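Local coordinates for LPXTG cell wall surface protein (Streptococcus gordonii, PDB 4IGB) that is a peptidoglycan-anchored surface protein, probably an adhesin, whose N-terminal N1 and N2 domains make up this chain, at residues L14-N19 against N221-N226; K214-D219 against L260-N265. One frame throughout, in Å; residues are numbered along the deposited sequence.

Contact 1. Residues L14-N19 against N221-N226; sequences LEEIKN and NLRLMN
Glu15 to Asn19 pair in parallel with Leu222 to Asn226, the one parallel pairing in the mixed sheet of the N-terminal domain, whose edge strand 3-7 probably comes from the expression tag. It illustrates how a buried arginine can be accommodated on a sheet. The short strands run 17° from exactly parallel, and every second residue of 14-19 bonds across: Glu15 and Ile17 through both N and O, Asn19 through N to Met225 O.

On one face, the Arg223 guanidinium lies between two aliphatic carbons, with Glu16 CB over the centre of one side and Met225 CG over the centre of the other. Bends at chi2 (-128°), which sets CD, and chi3 (68°), which sets NE, fold the chain back toward the neighbouring strand. There Arg223 NH2 donates to Ile17 O at 3.1 Å, coming from above the carbonyl plane. The same oxygen takes Met225 N at 2.8 Å nearly end-on. Arg223 NH1 stands 3.9 Å from Glu16 OE2, a long salt bridge in which the stacked carboxylate lies well out of the guanidinium plane. Tyr216 and Gln233 bond that OE2, while Gln233 also accepts from Arg223 NH1.

The other face is mainly aliphatic: Ile17 CG2 meets Leu224 CD1 at 4.0 Å, Glu15 CG lies 3.6 Å from Leu222 CD1, and Ile17 CG1 is 4.0 Å from that same Leu222 CD1.

The Arg223 charge is therefore probably balanced by Glu16 through proximity rather than a directed bond, while hydrogen bonds to Ile17 O and Gln233 help fix the guanidinium.

Contact 2. Residues K214-D219 against L260-N265; sequences KNYQND and LALRSN
Asp219 and Asn265 join the end of a single helical turn, 216-219, to the end of strand 261-264. The contact lies within the N-terminal domain, where the turn entering strand 220-226 packs on the neighbouring antiparallel strand of the mixed sheet. It buries only 193 Å² and serves as an example of carbonyls at a helix terminus being met by donors from elsewhere in the chain.

The backbone supplies the straightest bond: Asn265 N donates to Asp219 O at 2.8 Å with an N-H...O angle of 176°, the donor tilted somewhat from the carbonyl plane. Ser264 OG lies nearby, 3.2 Å from the same Asp219 O, but its hydrogen bonds go to Ser268 O and Ser266 N.

Side-chain polarity extends this link along the turn. With chi1 at -75°, Asn265 CG stands beside its own backbone N, 3.6 Å from Asp219 O. Asn265 ND2 donates weakly to Asn218 O at 2.9 Å, the N-H bent to 129°. It also donates to a water 2.9 Å away, and that water in turn donates to Gln217 O at 2.8 Å. Three successive carbonyls, those of Gln217, Asn218 and Asp219, are thus reached from Asn265, one of them through water.

Apolar contact is confined to Tyr216 CE1 and Leu262 CD2, 3.9 Å apart, where the two side chains cross at about a right angle. The Tyr216 ring lies edge-to-face with Trp242, which Leu262 also touches; Tyr216 OH bonds Glu16.

Chemically, the strand end is joined to the turn mainly by one firm main-chain bond, reinforced by a weak amide bond and a bridging water, so donors collect where the helix carbonyls would probably carry partial negative charge.

Overall arrangement
From the N terminus, strand 14-19 comes first, and contact 1 closes a loop of 201 residues when the chain returns at 221-226. Before that return it passes through 214-219, whose contact with 260-265 closes a shorter loop of 40 residues. The segments alternate, so the two loops cross rather than nest. Helix 216-219 leads from strand 210-214 of the eight-stranded sheet into strand 220-226, which neighbours 261-264 in the mixed sheet. Contact 1 holds two neighbouring strands of the mixed sheet together, and contact 2 ties the incoming turn to a third; Tyr216 to Glu16 and Leu224 to Ala261 link the two. Of the sodium-site residues, Asp198 and Asp200 fall in the longer loop and Thr248 in the shorter.

Contact 1. Residues L14-N19 against N221-N226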
ATOM      1  N   LEU B  14      -4.155  14.631  -6.050  1.00 20.27           N
ATOM      2  CA  LEU B  14      -2.879  13.983  -5.853  1.00 16.03           C
ATOM      3  C   LEU B  14      -1.888  14.985  -5.313  1.00 24.25           C
ATOM      4  O   LEU B  14      -1.723  16.078  -5.860  1.00 24.39           O
ATOM      5  CB  LEU B  14      -2.351  13.421  -7.161  1.00 18.88           C
ATOM      6  CG  LEU B  14      -0.847  13.158  -7.162  1.00 16.86           C
ATOM      7  CD1 LEU B  14      -0.467  12.014  -6.202  1.00 20.79           C
ATOM      8  CD2 LEU B  14      -0.384  12.861  -8.583  1.00 12.12           C
ATOM      9  N   GLU B  15      -1.231  14.613  -4.228  1.00 17.93           N
ATOM     10  CA  GLU B  15      -0.180  15.438  -3.682  1.00 18.27           C
ATOM     11  C   GLU B  15       1.181  14.832  -4.037  1.00 19.02           C
ATOM     12  O   GLU B  15       1.461  13.666  -3.729  1.00 25.67           O
ATOM     13  CB  GLU B  15      -0.351  15.578  -2.168  1.00 17.85           C
ATOM     14  CG  GLU B  15       0.859  16.175  -1.494  1.00 34.01           C
ATOM     15  CD  GLU B  15       0.713  16.252   0.015  1.00 37.95           C
ATOM     16  OE1 GLU B  15      -0.393  15.991   0.536  1.00 37.52           O
ATOM     17  OE2 GLU B  15       1.716  16.575   0.681  1.00 45.78           O
ATOM     18  N   GLU B  16       2.011  15.606  -4.723  1.00 15.23           N
ATOM     19  CA  GLU B  16       3.344  15.146  -5.081  1.00 17.17           C
ATOM     20  C   GLU B  16       4.370  15.939  -4.286  1.00 26.94           C
ATOM     21  O   GLU B  16       4.414  17.167  -4.379  1.00 20.70           O
ATOM     22  CB  GLU B  16       3.607  15.298  -6.581  1.00 20.30           C
ATOM     23  CG  GLU B  16       2.797  14.384  -7.461  1.00 16.42           C
ATOM     24  CD  GLU B  16       3.208  14.488  -8.915  1.00 22.15           C
ATOM     25  OE1 GLU B  16       3.411  15.623  -9.389  1.00 29.49           O
ATOM     26  OE2 GLU B  16       3.321  13.443  -9.593  1.00 23.56           O
ATOM     27  N   ILE B  17       5.189  15.231  -3.514  1.00 19.22           N
ATOM     28  CA  ILE B  17       6.157  15.867  -2.631  1.00 24.75           C
ATOM     29  C   ILE B  17       7.570  15.422  -2.938  1.00 20.93           C
ATOM     30  O   ILE B  17       7.810  14.255  -3.219  1.00 26.49           O
ATOM     31  CB  ILE B  17       5.883  15.525  -1.162  1.00 25.47           C
ATOM     32  CG1 ILE B  17       4.550  16.100  -0.726  1.00 30.48           C
ATOM     33  CG2 ILE B  17       6.979  16.101  -0.258  1.00 31.54           C
ATOM     34  CD1 ILE B  17       4.252  15.800   0.707  1.00 42.33           C
ATOM     35  N   LYS B  18       8.505  16.363  -2.883  1.00 20.04           N
ATOM     36  CA  LYS B  18       9.926  16.039  -2.926  1.00 19.44           C
ATOM     37  C   LYS B  18      10.610  16.779  -1.784  1.00 23.30           C
ATOM     38  O   LYS B  18      10.477  17.994  -1.656  1.00 27.30           O
ATOM     39  CB  LYS B  18      10.554  16.439  -4.260  1.00 20.99           C
ATOM     40  CG  LYS B  18      12.056  16.191  -4.299  1.00 21.53           C
ATOM     41  CD  LYS B  18      12.676  16.593  -5.624  1.00 31.29           C
ATOM     42  CE  LYS B  18      12.131  15.767  -6.762  1.00 37.43           C
ATOM     43  NZ  LYS B  18      12.672  16.211  -8.075  1.00 38.15           N
ATOM     44  N   ASN B  19      11.326  16.045  -0.944  1.00 25.63           N
ATOM     45  CA  ASN B  19      11.944  16.640   0.233  1.00 25.59           C
ATOM     46  C   ASN B  19      13.116  15.787   0.705  1.00 29.09           C
ATOM     47  O   ASN B  19      13.562  14.898  -0.021  1.00 29.28           O
ATOM     48  CB  ASN B  19      10.907  16.817   1.342  1.00 22.10           C
ATOM     49  CG  ASN B  19      10.324  15.495   1.816  1.00 21.60           C
ATOM     50  OD1 ASN B  19      10.922  14.446   1.632  1.00 22.88           O
ATOM     51  ND2 ASN B  19       9.157  15.550   2.446  1.00 27.27           N
ATOM     52  N   ASN B 221      -3.075   9.149  -4.051  1.00 16.53           N
ATOM     53  CA  ASN B 221      -3.260  10.256  -3.127  1.00 23.09           C
ATOM     54  C   ASN B 221      -1.958  11.014  -2.873  1.00 18.54           C
ATOM     55  O   ASN B 221      -1.950  12.243  -2.851  1.00 21.27           O
ATOM     56  CB  ASN B 221      -3.823   9.746  -1.797  1.00 17.54           C
ATOM     57  CG  ASN B 221      -4.014  10.867  -0.770  1.00 17.83           C
ATOM     58  OD1 ASN B 221      -3.138  11.122   0.044  1.00 21.88           O
ATOM     59  ND2 ASN B 221      -5.149  11.533  -0.815  1.00 24.05           N
ATOM     60  N   LEU B 222      -0.855  10.286  -2.702  1.00 16.92           N
ATOM     61  CA  LEU B 222       0.418  10.931  -2.374  1.00 11.31           C
ATOM     62  C   LEU B 222       1.623  10.247  -3.008  1.00 19.26           C
ATOM     63  O   LEU B 222       1.801   9.022  -2.894  1.00 19.32           O
ATOM     64  CB  LEU B 222       0.574  11.021  -0.851  1.00 12.29           C
ATOM     65  CG  LEU B 222       1.860  11.589  -0.227  1.00 25.47           C
ATOM     66  CD1 LEU B 222       2.230  12.904  -0.853  1.00 29.38           C
ATOM     67  CD2 LEU B 222       1.685  11.789   1.267  1.00 28.37           C
ATOM     68  N   ARG B 223       2.455  11.038  -3.675  1.00 15.14           N
ATOM     69  CA  ARG B 223       3.693  10.529  -4.248  1.00 16.06           C
ATOM     70  C   ARG B 223       4.901  11.217  -3.629  1.00 22.90           C
ATOM     71  O   ARG B 223       5.087  12.430  -3.771  1.00 19.62           O
ATOM     72  CB  ARG B 223       3.730  10.708  -5.762  1.00 16.83           C
ATOM     73  CG  ARG B 223       4.994  10.135  -6.394  1.00 13.23           C
ATOM     74  CD  ARG B 223       5.693  11.147  -7.282  1.00 23.00           C
ATOM     75  NE  ARG B 223       6.266  12.247  -6.516  1.00 23.40           N
ATOM     76  CZ  ARG B 223       6.878  13.294  -7.063  1.00 22.49           C
ATOM     77  NH1 ARG B 223       6.986  13.388  -8.380  1.00 19.70           N
ATOM     78  NH2 ARG B 223       7.385  14.246  -6.293  1.00 23.25           N
ATOM     79  N   LEU B 224       5.720  10.444  -2.932  1.00 17.23           N
ATOM     80  CA  LEU B 224       6.878  11.017  -2.271  1.00 16.20           C
ATOM     81  C   LEU B 224       8.159  10.694  -3.024  1.00 20.81           C
ATOM     82  O   LEU B 224       8.381   9.556  -3.405  1.00 19.46           O
ATOM     83  CB  LEU B 224       6.989  10.499  -0.839  1.00 22.93           C
ATOM     84  CG  LEU B 224       8.316  10.889  -0.166  1.00 22.63           C
ATOM     85  CD1 LEU B 224       8.281  12.357   0.236  1.00 21.76           C
ATOM     86  CD2 LEU B 224       8.602  10.011   1.039  1.00 19.49           C
ATOM     87  N   MET B 225       8.988  11.709  -3.240  1.00 21.00           N
ATOM     88  CA  MET B 225      10.346  11.521  -3.732  1.00 19.19           C
ATOM     89  C   MET B 225      11.321  12.182  -2.785  1.00 20.29           C
ATOM     90  O   MET B 225      10.978  13.117  -2.073  1.00 27.96           O
ATOM     91  CB  MET B 225      10.545  12.176  -5.086  1.00 22.48           C
ATOM     92  CG  MET B 225      10.013  11.423  -6.262  1.00 22.80           C
ATOM     93  SD  MET B 225      10.433  12.331  -7.748  1.00 26.83           S
ATOM     94  CE  MET B 225       9.822  11.193  -9.008  1.00 21.04           C
ATOM     95  N   ASN B 226      12.548  11.697  -2.793  1.00 27.28           N
ATOM     96  CA  ASN B 226      13.634  12.368  -2.102  1.00 22.92           C
ATOM     97  C   ASN B 226      14.284  13.347  -3.082  1.00 29.93           C
ATOM     98  O   ASN B 226      14.271  13.127  -4.312  1.00 22.37           O
ATOM     99  CB  ASN B 226      14.629  11.336  -1.582  1.00 18.94           C
ATOM    100  CG  ASN B 226      15.866  11.967  -0.953  1.00 27.67           C
ATOM    101  OD1 ASN B 226      16.832  12.244  -1.649  1.00 22.76           O
ATOM    102  ND2 ASN B 226      15.843  12.167   0.366  1.00 17.89           N
TER
HETATM  103  O   HOH W   1      -2.652  13.889   0.469  1.00 37.97           O

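Contact 2. Residues K214-D219 against L260-N265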
ATOM      1  N   LYS B 214      -1.056   3.199 -13.865  1.00 17.94           N
ATOM      2  CA  LYS B 214      -2.163   3.574 -14.739  1.00 19.40           C
ATOM      3  C   LYS B 214      -3.153   4.463 -13.988  1.00 18.28           C
ATOM      4  O   LYS B 214      -3.326   4.305 -12.784  1.00 15.53           O
ATOM      5  CB  LYS B 214      -2.859   2.315 -15.268  1.00 17.88           C
ATOM      6  CG  LYS B 214      -2.053   1.618 -16.379  1.00 16.67           C
ATOM      7  CD  LYS B 214      -2.521   0.200 -16.613  1.00 37.22           C
ATOM      8  CE  LYS B 214      -3.978   0.116 -17.098  1.00 41.09           C
ATOM      9  NZ  LYS B 214      -4.454  -1.321 -16.997  1.00 26.05           N
ATOM     10  N   ASN B 215      -3.772   5.419 -14.685  1.00 17.56           N
ATOM     11  CA  ASN B 215      -4.762   6.284 -14.051  1.00 20.70           C
ATOM     12  C   ASN B 215      -4.154   6.971 -12.815  1.00 16.45           C
ATOM     13  O   ASN B 215      -4.809   7.199 -11.793  1.00 13.94           O
ATOM     14  CB  ASN B 215      -5.978   5.434 -13.680  1.00 15.72           C
ATOM     15  CG  ASN B 215      -7.267   6.216 -13.647  1.00 35.97           C
ATOM     16  OD1 ASN B 215      -8.234   5.804 -12.991  1.00 44.60           O
ATOM     17  ND2 ASN B 215      -7.303   7.343 -14.352  1.00 32.44           N
ATOM     18  N   TYR B 216      -2.880   7.305 -12.937  1.00 14.19           N
ATOM     19  CA  TYR B 216      -2.087   7.812 -11.816  1.00 14.20           C
ATOM     20  C   TYR B 216      -2.748   8.911 -10.986  1.00 20.05           C
ATOM     21  O   TYR B 216      -2.923   8.753  -9.779  1.00 18.31           O
ATOM     22  CB  TYR B 216      -0.726   8.271 -12.346  1.00 15.26           C
ATOM     23  CG  TYR B 216       0.137   9.041 -11.376  1.00 18.00           C
ATOM     24  CD1 TYR B 216       0.440   8.529 -10.118  1.00 17.57           C
ATOM     25  CD2 TYR B 216       0.706  10.259 -11.746  1.00 17.69           C
ATOM     26  CE1 TYR B 216       1.258   9.228  -9.239  1.00 19.08           C
ATOM     27  CE2 TYR B 216       1.529  10.962 -10.879  1.00 22.56           C
ATOM     28  CZ  TYR B 216       1.805  10.443  -9.629  1.00 15.92           C
ATOM     29  OH  TYR B 216       2.627  11.135  -8.771  1.00 20.96           O
ATOM     30  N   GLN B 217      -3.114  10.024 -11.630  1.00 17.73           N
ATOM     31  CA  GLN B 217      -3.620  11.188 -10.914  1.00 24.10           C
ATOM     32  C   GLN B 217      -5.014  10.930 -10.338  1.00 20.99           C
ATOM     33  O   GLN B 217      -5.416  11.559  -9.356  1.00 21.94           O
ATOM     34  CB  GLN B 217      -3.628  12.440 -11.816  1.00 22.39           C
ATOM     35  CG  GLN B 217      -2.252  12.937 -12.251  1.00 26.47           C
ATOM     36  CD  GLN B 217      -1.846  12.434 -13.645  1.00 35.54           C
ATOM     37  OE1 GLN B 217      -2.242  11.346 -14.070  1.00 22.44           O
ATOM     38  NE2 GLN B 217      -1.069  13.241 -14.362  1.00 19.55           N
ATOM     39  N   ASN B 218      -5.757  10.015 -10.947  1.00 15.75           N
ATOM     40  CA  ASN B 218      -7.057   9.620 -10.392  1.00 15.08           C
ATOM     41  C   ASN B 218      -6.961   8.591  -9.262  1.00 19.07           C
ATOM     42  O   ASN B 218      -7.873   8.477  -8.455  1.00 21.21           O
ATOM     43  CB  ASN B 218      -7.984   9.074 -11.485  1.00 22.98           C
ATOM     44  CG  ASN B 218      -8.525  10.169 -12.395  1.00 40.82           C
ATOM     45  OD1 ASN B 218      -8.692   9.963 -13.601  1.00 40.11           O
ATOM     46  ND2 ASN B 218      -8.796  11.338 -11.822  1.00 31.71           N
ATOM     47  N   ASP B 219      -5.854   7.856  -9.193  1.00 18.17           N
ATOM     48  CA  ASP B 219      -5.771   6.693  -8.285  1.00 18.07           C
ATOM     49  C   ASP B 219      -4.816   6.850  -7.109  1.00 17.69           C
ATOM     50  O   ASP B 219      -4.870   6.074  -6.148  1.00 15.79           O
ATOM     51  CB  ASP B 219      -5.376   5.432  -9.053  1.00 17.81           C
ATOM     52  CG  ASP B 219      -6.512   4.878  -9.902  1.00 26.00           C
ATOM     53  OD1 ASP B 219      -7.621   5.430  -9.845  1.00 23.49           O
ATOM     54  OD2 ASP B 219      -6.282   3.888 -10.625  1.00 25.13           O
ATOM     55  N   LEU B 260      10.872   5.570  -5.201  1.00 20.69           N
ATOM     56  CA  LEU B 260       9.875   6.528  -4.753  1.00 14.93           C
ATOM     57  C   LEU B 260       8.800   5.808  -3.962  1.00 19.19           C
ATOM     58  O   LEU B 260       8.780   4.584  -3.933  1.00 23.06           O
ATOM     59  CB  LEU B 260       9.247   7.256  -5.945  1.00 17.93           C
ATOM     60  CG  LEU B 260       8.422   6.411  -6.925  1.00 20.62           C
ATOM     61  CD1 LEU B 260       7.384   7.264  -7.638  1.00 17.24           C
ATOM     62  CD2 LEU B 260       9.320   5.714  -7.935  1.00 19.76           C
ATOM     63  N   ALA B 261       7.904   6.570  -3.338  1.00 18.35           N
ATOM     64  CA  ALA B 261       6.830   6.001  -2.541  1.00 18.15           C
ATOM     65  C   ALA B 261       5.492   6.571  -2.977  1.00 20.24           C
ATOM     66  O   ALA B 261       5.366   7.775  -3.216  1.00 19.71           O
ATOM     67  CB  ALA B 261       7.054   6.251  -1.053  1.00 16.73           C
ATOM     68  N   LEU B 262       4.500   5.693  -3.057  1.00 13.29           N
ATOM     69  CA  LEU B 262       3.167   6.028  -3.555  1.00 15.53           C
ATOM     70  C   LEU B 262       2.100   5.499  -2.604  1.00 17.80           C
ATOM     71  O   LEU B 262       2.069   4.293  -2.296  1.00 19.38           O
ATOM     72  CB  LEU B 262       2.956   5.405  -4.941  1.00 14.93           C
ATOM     73  CG  LEU B 262       3.953   5.772  -6.052  1.00 18.86           C
ATOM     74  CD1 LEU B 262       4.364   4.565  -6.854  1.00 26.01           C
ATOM     75  CD2 LEU B 262       3.340   6.814  -6.990  1.00 15.69           C
ATOM     76  N   ARG B 263       1.249   6.399  -2.126  1.00 12.97           N
ATOM     77  CA  ARG B 263       0.097   6.033  -1.316  1.00 13.26           C
ATOM     78  C   ARG B 263      -1.159   6.142  -2.175  1.00 15.98           C
ATOM     79  O   ARG B 263      -1.475   7.214  -2.678  1.00 14.36           O
ATOM     80  CB  ARG B 263      -0.025   6.943  -0.095  1.00 14.61           C
ATOM     81  CG  ARG B 263      -1.354   6.773   0.669  1.00 17.97           C
ATOM     82  CD  ARG B 263      -1.732   8.032   1.413  1.00 18.36           C
ATOM     83  NE  ARG B 263      -0.813   8.368   2.504  1.00 17.52           N
ATOM     84  CZ  ARG B 263      -0.776   9.571   3.073  1.00 23.49           C
ATOM     85  NH1 ARG B 263      -1.587  10.533   2.630  1.00 19.46           N
ATOM     86  NH2 ARG B 263       0.060   9.818   4.076  1.00 19.88           N
ATOM     87  N   SER B 264      -1.838   5.019  -2.381  1.00 14.55           N
ATOM     88  CA  SER B 264      -3.058   4.986  -3.191  1.00 19.96           C
ATOM     89  C   SER B 264      -4.231   5.746  -2.562  1.00 19.50           C
ATOM     90  O   SER B 264      -4.256   5.999  -1.365  1.00 14.83           O
ATOM     91  CB  SER B 264      -3.484   3.537  -3.473  1.00 11.67           C
ATOM     92  OG  SER B 264      -4.719   3.493  -4.184  1.00 16.23           O
ATOM     93  N   ASN B 265      -5.202   6.111  -3.392  1.00 17.18           N
ATOM     94  CA  ASN B 265      -6.502   6.551  -2.897  1.00 14.86           C
ATOM     95  C   ASN B 265      -7.301   5.408  -2.270  1.00 19.10           C
ATOM     96  O   ASN B 265      -8.279   5.652  -1.554  1.00 17.75           O
ATOM     97  CB  ASN B 265      -7.338   7.148  -4.043  1.00 19.15           C
ATOM     98  CG  ASN B 265      -6.875   8.526  -4.440  1.00 24.65           C
ATOM     99  OD1 ASN B 265      -6.310   9.249  -3.622  1.00 18.89           O
ATOM    100  ND2 ASN B 265      -7.115   8.904  -5.696  1.00 19.01           N
TER
HETATM  101  O   HOH W   2      -5.927  11.401  -6.567  1.00 23.48           O